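Arabinogalactan endo-1,4-beta-galactosidase (Ignisphaera aggregans, PDB 7OSK) probably hydrolyses internal beta-1,4-galactosidic linkages of arabinogalactan, as a thermostable endo-galactanase whose family 53 catalytic domain binds calcium. Local coordinates at residues N89-D101 with G108-A121. Sequence-based numbering, arbitrary orientation.
Sequences NWIRLRVWNDPYD and GGGNCDLPRMTDFA
Arg-94 reaches from strand 90-95 to the loop before helix 114-126, where its NH2 donates a nearly straight hydrogen bond (170°) to Gly-109 O at 2.9 Å. The acceptor lies in the guanidinium plane, but the donor stands above the carbonyl plane. CG sits between the backbone N and carbonyl carbon (chi1 59°), and from there the extended chain runs past Cys-112, whose SG lies 3.6 Å from Arg-94 NE. Glu-58 makes a salt bridge with the same NH2. Arg-94 CD and Cys-112 CB cover one face of the Trp-96 indole near its rim, while Gly-108 O meets the ring edge at CZ3. Gly-109 takes a positive phi (62°) in the type I' turn 108-111, which glycine adopts readily. The backbone joins in as well: Trp-96 N donates to Cys-112 O at 2.8 Å, just before the helix. At the helix start, Asp-113 suits the N-cap: OD1 accepts a weak capping bond from Arg-116 N, and OD2 a weak hydrogen bond from Tyr-100 OH; Arg-116 grips Asn-111 O side-on through NE and NH2. Farther along the helix, apolar side chains join it to the strand: Val-95 CG2 meets Met-117 CB, and Leu-93 packs between Met-117 and Ala-121, Leu-93 CD1 lying at the Phe-120 ring edge, 4.0 Å from Phe-120 CD2. Branched aliphatic residues suit this strand face, which the antiparallel helix covers in the beta-alpha-beta unit of the TIM barrel. Replacing Arg-94 by an alanine removes the guanidinium, which would probably leave Glu-58 without this cationic mate, Gly-109 O without this donor and the turn freer to shift. The chemistry thus changes along the contact, from apolar packing between barrel strand and covering helix to charge-assisted bonding that probably helps hold the loop.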
loop_
_atom_site.group_PDB
_atom_site.type_symbol
_atom_site.label_atom_id
_atom_site.label_comp_id
_atom_site.label_asym_id
_atom_site.label_seq_id
_atom_site.Cartn_x
_atom_site.Cartn_y
_atom_site.Cartn_z
ATOM N N ASN A 89 -2.043 -8.335 -10.796
ATOM C CA ASN A 89 -2.235 -7.437 -11.935
ATOM C C ASN A 89 -1.970 -5.969 -11.616
ATOM O O ASN A 89 -1.915 -5.137 -12.523
ATOM C CB ASN A 89 -3.656 -7.578 -12.480
ATOM C CG ASN A 89 -4.709 -7.454 -11.399
ATOM O OD1 ASN A 89 -4.404 -7.103 -10.261
ATOM N ND2 ASN A 89 -5.957 -7.735 -11.754
ATOM N N TRP A 90 -1.817 -5.655 -10.332
ATOM C CA TRP A 90 -1.554 -4.285 -9.898
ATOM C C TRP A 90 -0.325 -4.202 -9.003
ATOM O O TRP A 90 -0.005 -5.145 -8.277
ATOM C CB TRP A 90 -2.763 -3.714 -9.155
ATOM C CG TRP A 90 -3.802 -3.128 -10.050
ATOM C CD1 TRP A 90 -4.701 -3.806 -10.818
ATOM C CD2 TRP A 90 -4.060 -1.736 -10.264
ATOM N NE1 TRP A 90 -5.501 -2.922 -11.502
ATOM C CE2 TRP A 90 -5.128 -1.644 -11.178
ATOM C CE3 TRP A 90 -3.491 -0.558 -9.772
ATOM C CZ2 TRP A 90 -5.637 -0.421 -11.611
ATOM C CZ3 TRP A 90 -3.998 0.657 -10.203
ATOM C CH2 TRP A 90 -5.061 0.715 -11.113
ATOM N N ILE A 91 0.351 -3.058 -9.066
ATOM C CA ILE A 91 1.533 -2.789 -8.257
ATOM C C ILE A 91 1.339 -1.494 -7.477
ATOM O O ILE A 91 0.977 -0.463 -8.048
ATOM C CB ILE A 91 2.808 -2.677 -9.129
ATOM C CG1 ILE A 91 3.006 -3.942 -9.971
ATOM C CG2 ILE A 91 4.034 -2.414 -8.262
ATOM C CD1 ILE A 91 3.239 -5.208 -9.159
ATOM N N ARG A 92 1.581 -1.555 -6.172
ATOM C CA ARG A 92 1.492 -0.377 -5.314
ATOM C C ARG A 92 2.876 0.005 -4.809
ATOM O O ARG A 92 3.615 -0.837 -4.304
ATOM C CB ARG A 92 0.547 -0.636 -4.140
ATOM C CG ARG A 92 0.381 0.539 -3.189
ATOM C CD ARG A 92 -0.670 0.233 -2.131
ATOM N NE ARG A 92 -0.874 1.347 -1.203
ATOM C CZ ARG A 92 -0.285 1.463 -0.015
ATOM N NH1 ARG A 92 0.563 0.537 0.415
ATOM N NH2 ARG A 92 -0.544 2.513 0.750
ATOM N N LEU A 93 3.222 1.281 -4.959
ATOM C CA LEU A 93 4.530 1.783 -4.548
ATOM C C LEU A 93 4.392 3.072 -3.753
ATOM O O LEU A 93 3.701 3.998 -4.175
ATOM C CB LEU A 93 5.421 2.028 -5.770
ATOM C CG LEU A 93 5.771 0.821 -6.642
ATOM C CD1 LEU A 93 6.451 1.283 -7.917
ATOM C CD2 LEU A 93 6.654 -0.159 -5.885
ATOM N N ARG A 94 5.053 3.127 -2.601
ATOM C CA ARG A 94 5.120 4.358 -1.824
ATOM C C ARG A 94 6.278 5.207 -2.327
ATOM O O ARG A 94 7.249 4.681 -2.868
ATOM C CB ARG A 94 5.283 4.061 -0.329
ATOM C CG ARG A 94 6.524 3.263 0.024
ATOM C CD ARG A 94 6.689 3.131 1.530
ATOM N NE ARG A 94 7.794 2.240 1.883
ATOM C CZ ARG A 94 7.696 0.917 1.977
ATOM N NH1 ARG A 94 6.540 0.309 1.741
ATOM N NH2 ARG A 94 8.759 0.197 2.304
ATOM N N VAL A 95 6.165 6.521 -2.151
ATOM C CA VAL A 95 7.205 7.449 -2.580
ATOM C C VAL A 95 7.484 8.479 -1.489
ATOM O O VAL A 95 6.606 9.260 -1.116
ATOM C CB VAL A 95 6.813 8.179 -3.891
ATOM C CG1 VAL A 95 7.856 9.226 -4.265
ATOM C CG2 VAL A 95 6.637 7.183 -5.026
ATOM N N TRP A 96 8.713 8.464 -0.983
ATOM C CA TRP A 96 9.176 9.463 -0.028
ATOM C C TRP A 96 9.928 10.552 -0.780
ATOM O O TRP A 96 10.597 10.279 -1.777
ATOM C CB TRP A 96 10.069 8.825 1.038
ATOM C CG TRP A 96 9.343 7.862 1.934
ATOM C CD1 TRP A 96 8.088 8.008 2.451
ATOM C CD2 TRP A 96 9.827 6.602 2.413
ATOM N NE1 TRP A 96 7.762 6.920 3.222
ATOM C CE2 TRP A 96 8.814 6.043 3.216
ATOM C CE3 TRP A 96 11.018 5.893 2.240
ATOM C CZ2 TRP A 96 8.955 4.808 3.843
ATOM C CZ3 TRP A 96 11.157 4.665 2.868
ATOM C CH2 TRP A 96 10.131 4.136 3.656
ATOM N N ASN A 97 9.811 11.790 -0.308
ATOM C CA ASN A 97 10.397 12.927 -1.003
ATOM C C ASN A 97 11.919 12.876 -1.004
ATOM O O ASN A 97 12.549 12.978 -2.057
ATOM C CB ASN A 97 9.922 14.236 -0.370
ATOM C CG ASN A 97 8.425 14.444 -0.517
ATOM O OD1 ASN A 97 7.650 13.489 -0.540
ATOM N ND2 ASN A 97 8.014 15.701 -0.625
ATOM N N ASP A 98 12.500 12.714 0.180
ATOM C CA ASP A 98 13.949 12.664 0.331
ATOM C C ASP A 98 14.335 11.781 1.514
ATOM O O ASP A 98 14.638 12.287 2.595
ATOM C CB ASP A 98 14.517 14.073 0.518
ATOM C CG ASP A 98 16.027 14.082 0.648
ATOM O OD1 ASP A 98 16.687 13.243 0.004
ATOM O OD2 ASP A 98 16.553 14.930 1.397
ATOM N N PRO A 99 14.322 10.453 1.313
ATOM C CA PRO A 99 14.662 9.492 2.368
ATOM C C PRO A 99 16.171 9.370 2.606
ATOM O O PRO A 99 16.698 8.270 2.774
ATOM C CB PRO A 99 14.066 8.182 1.839
ATOM C CG PRO A 99 14.128 8.319 0.365
ATOM C CD PRO A 99 13.888 9.776 0.077
ATOM N N TYR A 100 16.849 10.512 2.628
ATOM C CA TYR A 100 18.283 10.579 2.878
ATOM C C TYR A 100 18.549 11.707 3.864
ATOM O O TYR A 100 17.743 12.627 3.968
ATOM C CB TYR A 100 19.053 10.816 1.577
ATOM C CG TYR A 100 18.678 9.873 0.457
ATOM C CD1 TYR A 100 17.594 10.142 -0.366
ATOM C CD2 TYR A 100 19.412 8.718 0.219
ATOM C CE1 TYR A 100 17.248 9.286 -1.389
ATOM C CE2 TYR A 100 19.073 7.855 -0.805
ATOM C CZ TYR A 100 17.990 8.145 -1.605
ATOM O OH TYR A 100 17.645 7.291 -2.626
ATOM N N ASP A 101 19.665 11.645 4.585
ATOM C CA ASP A 101 20.026 12.724 5.503
ATOM C C ASP A 101 20.946 13.720 4.800
ATOM O O ASP A 101 21.227 13.579 3.610
ATOM C CB ASP A 101 20.683 12.175 6.778
ATOM C CG ASP A 101 21.880 11.284 6.498
ATOM O OD1 ASP A 101 22.519 11.429 5.433
ATOM O OD2 ASP A 101 22.188 10.436 7.363
ATOM N N GLY A 108 16.553 4.083 4.837
ATOM C CA GLY A 108 16.231 2.667 4.793
ATOM C C GLY A 108 14.763 2.432 4.490
ATOM O O GLY A 108 14.086 3.299 3.937
ATOM N N GLY A 109 14.270 1.255 4.856
ATOM C CA GLY A 109 12.882 0.906 4.629
ATOM C C GLY A 109 12.540 0.881 3.154
ATOM O O GLY A 109 11.416 1.196 2.763
ATOM N N GLY A 110 13.518 0.505 2.336
ATOM C CA GLY A 110 13.336 0.424 0.897
ATOM C C GLY A 110 13.932 1.608 0.155
ATOM O O GLY A 110 14.196 1.516 -1.042
ATOM N N ASN A 111 14.148 2.713 0.865
ATOM C CA ASN A 111 14.685 3.930 0.260
ATOM C C ASN A 111 13.890 4.324 -0.979
ATOM O O ASN A 111 14.429 4.399 -2.085
ATOM C CB ASN A 111 16.157 3.735 -0.086
ATOM C CG ASN A 111 16.998 3.444 1.135
ATOM O OD1 ASN A 111 16.765 4.008 2.201
ATOM N ND2 ASN A 111 17.971 2.549 0.993
ATOM N N CYS A 112 12.604 4.585 -0.770
ATOM C CA CYS A 112 11.649 4.706 -1.861
ATOM C C CYS A 112 11.534 6.124 -2.417
ATOM O O CYS A 112 10.457 6.719 -2.390
ATOM C CB CYS A 112 10.278 4.228 -1.384
ATOM S SG CYS A 112 10.310 2.571 -0.668
ATOM N N ASP A 113 12.635 6.660 -2.932
ATOM C CA ASP A 113 12.605 7.979 -3.553
ATOM C C ASP A 113 12.038 7.866 -4.965
ATOM O O ASP A 113 11.887 6.767 -5.496
ATOM C CB ASP A 113 14.001 8.613 -3.572
ATOM C CG ASP A 113 14.990 7.838 -4.420
ATOM O OD1 ASP A 113 14.739 6.647 -4.689
ATOM O OD2 ASP A 113 16.023 8.422 -4.813
ATOM N N LEU A 114 11.727 9.011 -5.566
ATOM C CA LEU A 114 11.006 9.044 -6.835
ATOM C C LEU A 114 11.770 8.380 -7.989
ATOM O O LEU A 114 11.171 7.650 -8.777
ATOM C CB LEU A 114 10.665 10.493 -7.198
ATOM C CG LEU A 114 9.775 10.706 -8.424
ATOM C CD1 LEU A 114 8.361 10.207 -8.156
ATOM C CD2 LEU A 114 9.767 12.176 -8.821
ATOM N N PRO A 115 13.089 8.629 -8.100
ATOM C CA PRO A 115 13.831 7.984 -9.191
ATOM C C PRO A 115 13.826 6.453 -9.126
ATOM O O PRO A 115 13.647 5.818 -10.165
ATOM C CB PRO A 115 15.254 8.524 -9.014
ATOM C CG PRO A 115 15.081 9.814 -8.311
ATOM C CD PRO A 115 13.931 9.600 -7.377
ATOM N N ARG A 116 14.020 5.877 -7.941
ATOM C CA ARG A 116 14.056 4.420 -7.802
ATOM C C ARG A 116 12.667 3.804 -7.949
ATOM O O ARG A 116 12.519 2.727 -8.523
ATOM C CB ARG A 116 14.659 4.018 -6.452
ATOM C CG ARG A 116 14.360 2.578 -6.046
ATOM C CD ARG A 116 15.390 2.005 -5.076
ATOM N NE ARG A 116 15.865 2.982 -4.096
ATOM C CZ ARG A 116 17.103 3.472 -4.041
ATOM N NH1 ARG A 116 18.036 3.092 -4.908
ATOM N NH2 ARG A 116 17.413 4.356 -3.103
ATOM N N MET A 117 11.654 4.487 -7.429
ATOM C CA MET A 117 10.286 3.987 -7.499
ATOM C C MET A 117 9.726 4.088 -8.911
ATOM O O MET A 117 8.959 3.231 -9.342
ATOM C CB MET A 117 9.388 4.754 -6.529
ATOM C CG MET A 117 9.654 4.450 -5.066
ATOM S SD MET A 117 9.303 2.734 -4.631
ATOM C CE MET A 117 10.937 2.004 -4.741
ATOM N N THR A 118 10.109 5.137 -9.629
ATOM C CA THR A 118 9.606 5.361 -10.978
ATOM C C THR A 118 10.163 4.325 -11.953
ATOM O O THR A 118 9.480 3.920 -12.896
ATOM C CB THR A 118 9.955 6.779 -11.477
ATOM O OG1 THR A 118 9.321 7.753 -10.636
ATOM C CG2 THR A 118 9.490 6.987 -12.915
ATOM N N ASP A 119 11.402 3.900 -11.727
ATOM C CA ASP A 119 12.037 2.931 -12.610
ATOM C C ASP A 119 11.332 1.584 -12.533
ATOM O O ASP A 119 11.232 0.872 -13.531
ATOM C CB ASP A 119 13.517 2.758 -12.263
ATOM C CG ASP A 119 14.176 1.662 -13.081
ATOM O OD1 ASP A 119 14.514 1.916 -14.257
ATOM O OD2 ASP A 119 14.346 0.544 -12.549
ATOM N N PHE A 120 10.846 1.237 -11.348
ATOM C CA PHE A 120 10.145 -0.027 -11.162
ATOM C C PHE A 120 8.734 0.061 -11.732
ATOM O O PHE A 120 8.266 -0.860 -12.402
ATOM C CB PHE A 120 10.093 -0.403 -9.681
ATOM C CG PHE A 120 9.619 -1.805 -9.432
ATOM C CD1 PHE A 120 10.469 -2.881 -9.633
ATOM C CD2 PHE A 120 8.329 -2.050 -9.003
ATOM C CE1 PHE A 120 10.040 -4.171 -9.408
ATOM C CE2 PHE A 120 7.895 -3.341 -8.777
ATOM C CZ PHE A 120 8.752 -4.402 -8.979
ATOM N N ALA A 121 8.065 1.177 -11.460
ATOM C CA ALA A 121 6.711 1.402 -11.951
ATOM C C ALA A 121 6.689 1.415 -13.474
ATOM O O ALA A 121 5.713 0.997 -14.093
ATOM C CB ALA A 121 6.157 2.706 -11.400
#